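Local coordinates for chromosomal replication initiator protein DnaA (Thermotoga maritima, PDB 2Z4S) that binds the replication origin in its ATP-bound form, oligomerizes there as a right-handed spiral filament and initiates chromosome replication once per cell cycle, at residues Arg162-Thr167 and Asp196-Asp201; Glu215-Phe220 and Gln245-Ser250. All blocks are in the same frame, centred on the assembly; numbering follows the deposited sequence.

Contact 1. Residues Arg162-Thr167 and Asp196-Asp201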
loop_
_atom_site.group_PDB
_atom_site.type_symbol
_atom_site.label_atom_id
_atom_site.label_comp_id
_atom_site.label_asym_id
_atom_site.label_seq_id
_atom_site.Cartn_x
_atom_site.Cartn_y
_atom_site.Cartn_z
ATOM N N ARG A 162 -17.159 -7.052 -6.903
ATOM C CA ARG A 162 -17.041 -6.957 -5.460
ATOM C C ARG A 162 -15.550 -6.875 -5.107
ATOM O O ARG A 162 -14.865 -7.900 -5.023
ATOM C CB ARG A 162 -17.680 -8.204 -4.839
ATOM C CG ARG A 162 -18.697 -8.901 -5.763
ATOM C CD ARG A 162 -18.995 -10.349 -5.331
ATOM N NE ARG A 162 -19.965 -10.400 -4.240
ATOM C CZ ARG A 162 -21.260 -10.652 -4.397
ATOM N NH1 ARG A 162 -21.745 -10.891 -5.609
ATOM N NH2 ARG A 162 -22.079 -10.629 -3.350
ATOM N N VAL A 163 -15.047 -5.659 -4.918
ATOM C CA VAL A 163 -13.640 -5.480 -4.578
ATOM C C VAL A 163 -13.455 -5.340 -3.080
ATOM O O VAL A 163 -14.088 -4.498 -2.442
ATOM C CB VAL A 163 -13.046 -4.241 -5.249
ATOM C CG1 VAL A 163 -11.561 -4.133 -4.921
ATOM C CG2 VAL A 163 -13.262 -4.323 -6.742
ATOM N N MET A 164 -12.563 -6.157 -2.530
ATOM C CA MET A 164 -12.303 -6.162 -1.099
ATOM C C MET A 164 -10.870 -5.804 -0.712
ATOM O O MET A 164 -9.913 -6.505 -1.070
ATOM C CB MET A 164 -12.659 -7.543 -0.534
ATOM C CG MET A 164 -12.303 -7.758 0.932
ATOM S SD MET A 164 -13.358 -6.860 2.069
ATOM C CE MET A 164 -14.753 -7.982 2.148
ATOM N N TYR A 165 -10.738 -4.697 0.015
ATOM C CA TYR A 165 -9.444 -4.234 0.505
ATOM C C TYR A 165 -9.499 -4.514 1.989
ATOM O O TYR A 165 -10.513 -4.267 2.619
ATOM C CB TYR A 165 -9.256 -2.731 0.289
ATOM C CG TYR A 165 -8.002 -2.211 0.951
ATOM C CD1 TYR A 165 -6.741 -2.549 0.461
ATOM C CD2 TYR A 165 -8.072 -1.465 2.119
ATOM C CE1 TYR A 165 -5.584 -2.165 1.128
ATOM C CE2 TYR A 165 -6.927 -1.077 2.796
ATOM C CZ TYR A 165 -5.689 -1.432 2.300
ATOM O OH TYR A 165 -4.560 -1.094 3.002
ATOM N N ILE A 166 -8.418 -5.021 2.554
ATOM C CA ILE A 166 -8.429 -5.345 3.967
ATOM C C ILE A 166 -7.032 -5.296 4.537
ATOM O O ILE A 166 -6.059 -5.088 3.817
ATOM C CB ILE A 166 -9.009 -6.766 4.185
ATOM C CG1 ILE A 166 -10.002 -6.741 5.335
ATOM C CG2 ILE A 166 -7.900 -7.772 4.444
ATOM C CD1 ILE A 166 -11.384 -6.222 4.939
ATOM N N THR A 167 -6.936 -5.500 5.839
ATOM C CA THR A 167 -5.644 -5.507 6.491
ATOM C C THR A 167 -5.438 -6.849 7.149
ATOM O O THR A 167 -6.356 -7.390 7.761
ATOM C CB THR A 167 -5.556 -4.421 7.544
ATOM O OG1 THR A 167 -5.329 -3.168 6.898
ATOM C CG2 THR A 167 -4.430 -4.706 8.499
ATOM N N ASP A 196 -14.535 -10.829 -5.473
ATOM C CA ASP A 196 -13.979 -11.197 -6.766
ATOM C C ASP A 196 -12.498 -10.922 -6.715
ATOM O O ASP A 196 -11.684 -11.680 -7.237
ATOM C CB ASP A 196 -14.644 -10.376 -7.848
ATOM C CG ASP A 196 -16.136 -10.300 -7.653
ATOM O OD1 ASP A 196 -16.743 -11.364 -7.382
ATOM O OD2 ASP A 196 -16.698 -9.188 -7.766
ATOM N N ILE A 197 -12.152 -9.821 -6.075
ATOM C CA ILE A 197 -10.760 -9.481 -5.913
ATOM C C ILE A 197 -10.585 -9.126 -4.443
ATOM O O ILE A 197 -11.396 -8.387 -3.864
ATOM C CB ILE A 197 -10.336 -8.313 -6.820
ATOM C CG1 ILE A 197 -8.868 -7.996 -6.552
ATOM C CG2 ILE A 197 -11.242 -7.110 -6.606
ATOM C CD1 ILE A 197 -8.351 -6.839 -7.335
ATOM N N LEU A 198 -9.538 -9.690 -3.845
ATOM C CA LEU A 198 -9.218 -9.506 -2.435
ATOM C C LEU A 198 -7.817 -8.893 -2.336
ATOM O O LEU A 198 -6.840 -9.465 -2.823
ATOM C CB LEU A 198 -9.293 -10.883 -1.750
ATOM C CG LEU A 198 -9.085 -11.196 -0.261
ATOM C CD1 LEU A 198 -7.687 -11.721 -0.028
ATOM C CD2 LEU A 198 -9.373 -9.974 0.576
ATOM N N LEU A 199 -7.725 -7.714 -1.730
ATOM C CA LEU A 199 -6.440 -7.039 -1.589
ATOM C C LEU A 199 -6.080 -7.077 -0.118
ATOM O O LEU A 199 -6.854 -6.583 0.690
ATOM C CB LEU A 199 -6.582 -5.586 -2.040
ATOM C CG LEU A 199 -7.378 -5.375 -3.332
ATOM C CD1 LEU A 199 -7.924 -3.965 -3.368
ATOM C CD2 LEU A 199 -6.506 -5.661 -4.543
ATOM N N ILE A 200 -4.932 -7.647 0.247
ATOM C CA ILE A 200 -4.555 -7.713 1.667
ATOM C C ILE A 200 -3.283 -6.937 1.942
ATOM O O ILE A 200 -2.230 -7.261 1.394
ATOM C CB ILE A 200 -4.292 -9.148 2.140
ATOM C CG1 ILE A 200 -5.302 -10.118 1.525
ATOM C CG2 ILE A 200 -4.362 -9.197 3.660
ATOM C CD1 ILE A 200 -4.841 -11.573 1.584
ATOM N N ASP A 201 -3.369 -5.942 2.820
ATOM C CA ASP A 201 -2.211 -5.104 3.131
ATOM C C ASP A 201 -1.417 -5.604 4.330
ATOM O O ASP A 201 -1.917 -6.384 5.133
ATOM C CB ASP A 201 -2.666 -3.664 3.394
ATOM C CG ASP A 201 -1.710 -2.615 2.818
ATOM O OD1 ASP A 201 -0.473 -2.823 2.807
ATOM O OD2 ASP A 201 -2.214 -1.555 2.391
#
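Strands 163-167 and 197-201 run side by side in parallel at one edge of the AAA+ sheet, their axes 4.7 Å apart. Met164 N gives a bond to Ile197 O (2.8 Å), and Met164 O receives Leu199 N almost straight along its C=O axis. The tight side is the face of Val163, Tyr165, Ile197, Leu199 and Asp201: Val163, Ile197 and Leu199 are buried, and Leu147 of helix 143-157 packs on Tyr165, Leu199 and Asp201. Branched Val163 and Ile197 stand alongside each other, Val163 CG1 meeting Ile197 CG2 at 3.4 Å. The other face is looser at Met164, which touches Leu198 CD2 through CG (3.7 Å) before its bent chain leads off. At the strand entrance Arg162 is exposed, as suits its long charged chain; its O accepts Asp196 N. At the far end Tyr165, CG anti to its backbone N (chi1 173°), crosses Leu199 at about a right angle, Leu199 CB lying at the ring edge, 3.9 Å from Tyr165 CD1. Tyr165 OH donates to the anti lone pair of Asp201 OD2 at 2.5 Å, ring and carboxylate planes 83° apart. Since Thr144 OG1 also bonds OD2, two hydroxyls grip this oxygen, which would probably favour a carboxylate of fixed rotation beside the magnesium ion.

Contact 2. Residues Glu215-Phe220 and Gln245-Ser250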
loop_
_atom_site.group_PDB
_atom_site.type_symbol
_atom_site.label_atom_id
_atom_site.label_comp_id
_atom_site.label_asym_id
_atom_site.label_seq_id
_atom_site.Cartn_x
_atom_site.Cartn_y
_atom_site.Cartn_z
ATOM N N GLU A 215 -6.118 -20.189 8.345
ATOM C CA GLU A 215 -7.385 -19.767 7.756
ATOM C C GLU A 215 -7.153 -18.987 6.461
ATOM O O GLU A 215 -7.859 -19.197 5.469
ATOM C CB GLU A 215 -8.167 -18.913 8.768
ATOM C CG GLU A 215 -9.548 -18.401 8.311
ATOM C CD GLU A 215 -10.495 -19.512 7.878
ATOM O OE1 GLU A 215 -10.469 -20.597 8.499
ATOM O OE2 GLU A 215 -11.276 -19.293 6.924
ATOM N N LEU A 216 -6.161 -18.095 6.477
ATOM C CA LEU A 216 -5.834 -17.291 5.304
ATOM C C LEU A 216 -5.495 -18.267 4.195
ATOM O O LEU A 216 -5.977 -18.133 3.065
ATOM C CB LEU A 216 -4.622 -16.393 5.578
ATOM C CG LEU A 216 -4.515 -15.026 4.891
ATOM C CD1 LEU A 216 -3.073 -14.585 4.935
ATOM C CD2 LEU A 216 -4.981 -15.094 3.469
ATOM N N PHE A 217 -4.668 -19.251 4.543
ATOM C CA PHE A 217 -4.236 -20.295 3.618
ATOM C C PHE A 217 -5.363 -20.864 2.750
ATOM O O PHE A 217 -5.249 -20.905 1.526
ATOM C CB PHE A 217 -3.585 -21.443 4.389
ATOM C CG PHE A 217 -3.132 -22.571 3.513
ATOM C CD1 PHE A 217 -1.981 -22.450 2.743
ATOM C CD2 PHE A 217 -3.882 -23.733 3.415
ATOM C CE1 PHE A 217 -1.586 -23.472 1.881
ATOM C CE2 PHE A 217 -3.499 -24.757 2.558
ATOM C CZ PHE A 217 -2.346 -24.624 1.788
ATOM N N HIS A 218 -6.444 -21.320 3.375
ATOM C CA HIS A 218 -7.558 -21.875 2.609
ATOM C C HIS A 218 -8.317 -20.795 1.832
ATOM O O HIS A 218 -8.677 -20.997 0.665
ATOM C CB HIS A 218 -8.518 -22.637 3.531
ATOM C CG HIS A 218 -7.895 -23.833 4.185
ATOM N ND1 HIS A 218 -7.301 -24.848 3.466
ATOM C CD2 HIS A 218 -7.742 -24.157 5.492
ATOM C CE1 HIS A 218 -6.804 -25.743 4.303
ATOM N NE2 HIS A 218 -7.057 -25.347 5.536
ATOM N N THR A 219 -8.554 -19.656 2.487
ATOM C CA THR A 219 -9.247 -18.531 1.860
ATOM C C THR A 219 -8.544 -18.300 0.533
ATOM O O THR A 219 -9.177 -18.120 -0.512
ATOM C CB THR A 219 -9.126 -17.246 2.698
ATOM O OG1 THR A 219 -9.398 -17.534 4.077
ATOM C CG2 THR A 219 -10.121 -16.219 2.212
ATOM N N PHE A 220 -7.217 -18.327 0.594
ATOM C CA PHE A 220 -6.390 -18.144 -0.581
ATOM C C PHE A 220 -6.778 -19.174 -1.619
ATOM O O PHE A 220 -7.259 -18.838 -2.701
ATOM C CB PHE A 220 -4.917 -18.334 -0.224
ATOM C CG PHE A 220 -3.969 -18.110 -1.376
ATOM C CD1 PHE A 220 -3.287 -16.907 -1.510
ATOM C CD2 PHE A 220 -3.734 -19.115 -2.308
ATOM C CE1 PHE A 220 -2.384 -16.715 -2.549
ATOM C CE2 PHE A 220 -2.833 -18.929 -3.351
ATOM C CZ PHE A 220 -2.158 -17.731 -3.472
ATOM N N GLN A 245 3.994 -20.391 7.773
ATOM C CA GLN A 245 3.731 -21.689 7.173
ATOM C C GLN A 245 4.220 -21.742 5.719
ATOM O O GLN A 245 3.692 -21.055 4.851
ATOM C CB GLN A 245 2.230 -21.991 7.240
ATOM C CG GLN A 245 1.729 -22.232 8.657
ATOM C CD GLN A 245 0.209 -22.247 8.769
ATOM O OE1 GLN A 245 -0.488 -22.780 7.903
ATOM N NE2 GLN A 245 -0.310 -21.672 9.855
ATOM N N ASP A 246 5.236 -22.560 5.466
ATOM C CA ASP A 246 5.798 -22.724 4.129
ATOM C C ASP A 246 4.728 -22.870 3.055
ATOM O O ASP A 246 4.922 -22.454 1.915
ATOM C CB ASP A 246 6.685 -23.965 4.081
ATOM C CG ASP A 246 7.718 -23.987 5.182
ATOM O OD1 ASP A 246 8.633 -23.137 5.147
ATOM O OD2 ASP A 246 7.611 -24.851 6.084
ATOM N N ARG A 247 3.605 -23.483 3.401
ATOM C CA ARG A 247 2.549 -23.664 2.420
ATOM C C ARG A 247 1.942 -22.334 2.019
ATOM O O ARG A 247 1.502 -22.169 0.884
ATOM C CB ARG A 247 1.467 -24.598 2.954
ATOM C CG ARG A 247 0.986 -24.265 4.340
ATOM C CD ARG A 247 -0.187 -25.151 4.703
ATOM N NE ARG A 247 -0.804 -24.721 5.949
ATOM C CZ ARG A 247 -1.969 -25.169 6.393
ATOM N NH1 ARG A 247 -2.640 -26.067 5.686
ATOM N NH2 ARG A 247 -2.468 -24.705 7.532
ATOM N N LEU A 248 1.910 -21.391 2.955
ATOM C CA LEU A 248 1.392 -20.061 2.670
ATOM C C LEU A 248 2.444 -19.358 1.823
ATOM O O LEU A 248 2.167 -18.907 0.709
ATOM C CB LEU A 248 1.197 -19.276 3.955
ATOM C CG LEU A 248 -0.231 -18.832 4.231
ATOM C CD1 LEU A 248 -0.185 -17.750 5.299
ATOM C CD2 LEU A 248 -0.896 -18.314 2.965
ATOM N N VAL A 249 3.655 -19.273 2.369
ATOM C CA VAL A 249 4.783 -18.650 1.686
ATOM C C VAL A 249 4.904 -19.180 0.257
ATOM O O VAL A 249 5.310 -18.465 -0.654
ATOM C CB VAL A 249 6.093 -18.937 2.432
ATOM C CG1 VAL A 249 7.230 -18.155 1.806
ATOM C CG2 VAL A 249 5.935 -18.586 3.898
ATOM N N SER A 250 4.551 -20.441 0.065
ATOM C CA SER A 250 4.609 -21.041 -1.255
ATOM C C SER A 250 3.460 -20.490 -2.118
ATOM O O SER A 250 3.559 -20.426 -3.351
ATOM C CB SER A 250 4.507 -22.558 -1.130
ATOM O OG SER A 250 3.299 -22.912 -0.482
#
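The short helical segments 215-220 and 246-250 pass at 9.8 Å between axes, with their directions 37° apart, and the backbones come nearest where the CA atoms of Phe217 and Leu248 are 5.7 Å apart. Gln245 is the N-cap of the second helix, and its O accepts from both Leu248 N and Val249 N. Phe217, with CG anti to its backbone N, sends its ring across to Arg247. That arginine starts from the crowded chi1 position (48°), then runs extended from CG to NE over one face of the ring. Arg247 CD sits above the centre of the Phe217 ring in a CH-pi contact at 3.6 Å, and CZ follows in a cation-pi contact at 4.1 Å from the centroid, the guanidinium stacked on the ring. Side-on, NE and NH2 both hold Gln245 OE1, each at 2.8 Å, which fixes the group's rotation. An alanine in place of Arg247 would remove the two nitrogens held by Gln245 OE1 and would probably leave that side chain and the Phe217 face less well held. Deeper in, buried Leu248 puts CD2 3.9 Å from Phe217 CA, while Leu216 CD1 meets Leu248 CD1. In sequence, helix 246-253 is consistent with the box VII helix of AAA+ proteins, here packed on the helix that follows the Walker B strand.

Contact 1 and contact 2 follow one another along the chain: strand 197-201 of the first leads on to helix 210-224 of the second. Their centres lie 16 Å apart, yet they touch, since Ile200 CD1 and Leu216 CD2 pack at 4.0 Å on the face of the sheet turned away from helix 143-157. Only contact 1 reaches the nucleotide site. The Asp201 side chain is about 3 Å from the magnesium ion and about 5 Å from ADP, beside the metal-site residues Thr144 and Asp202, as expected at the end of a Walker B strand. Contact 2 is remote from the annotated sites, on the far side of the sheet.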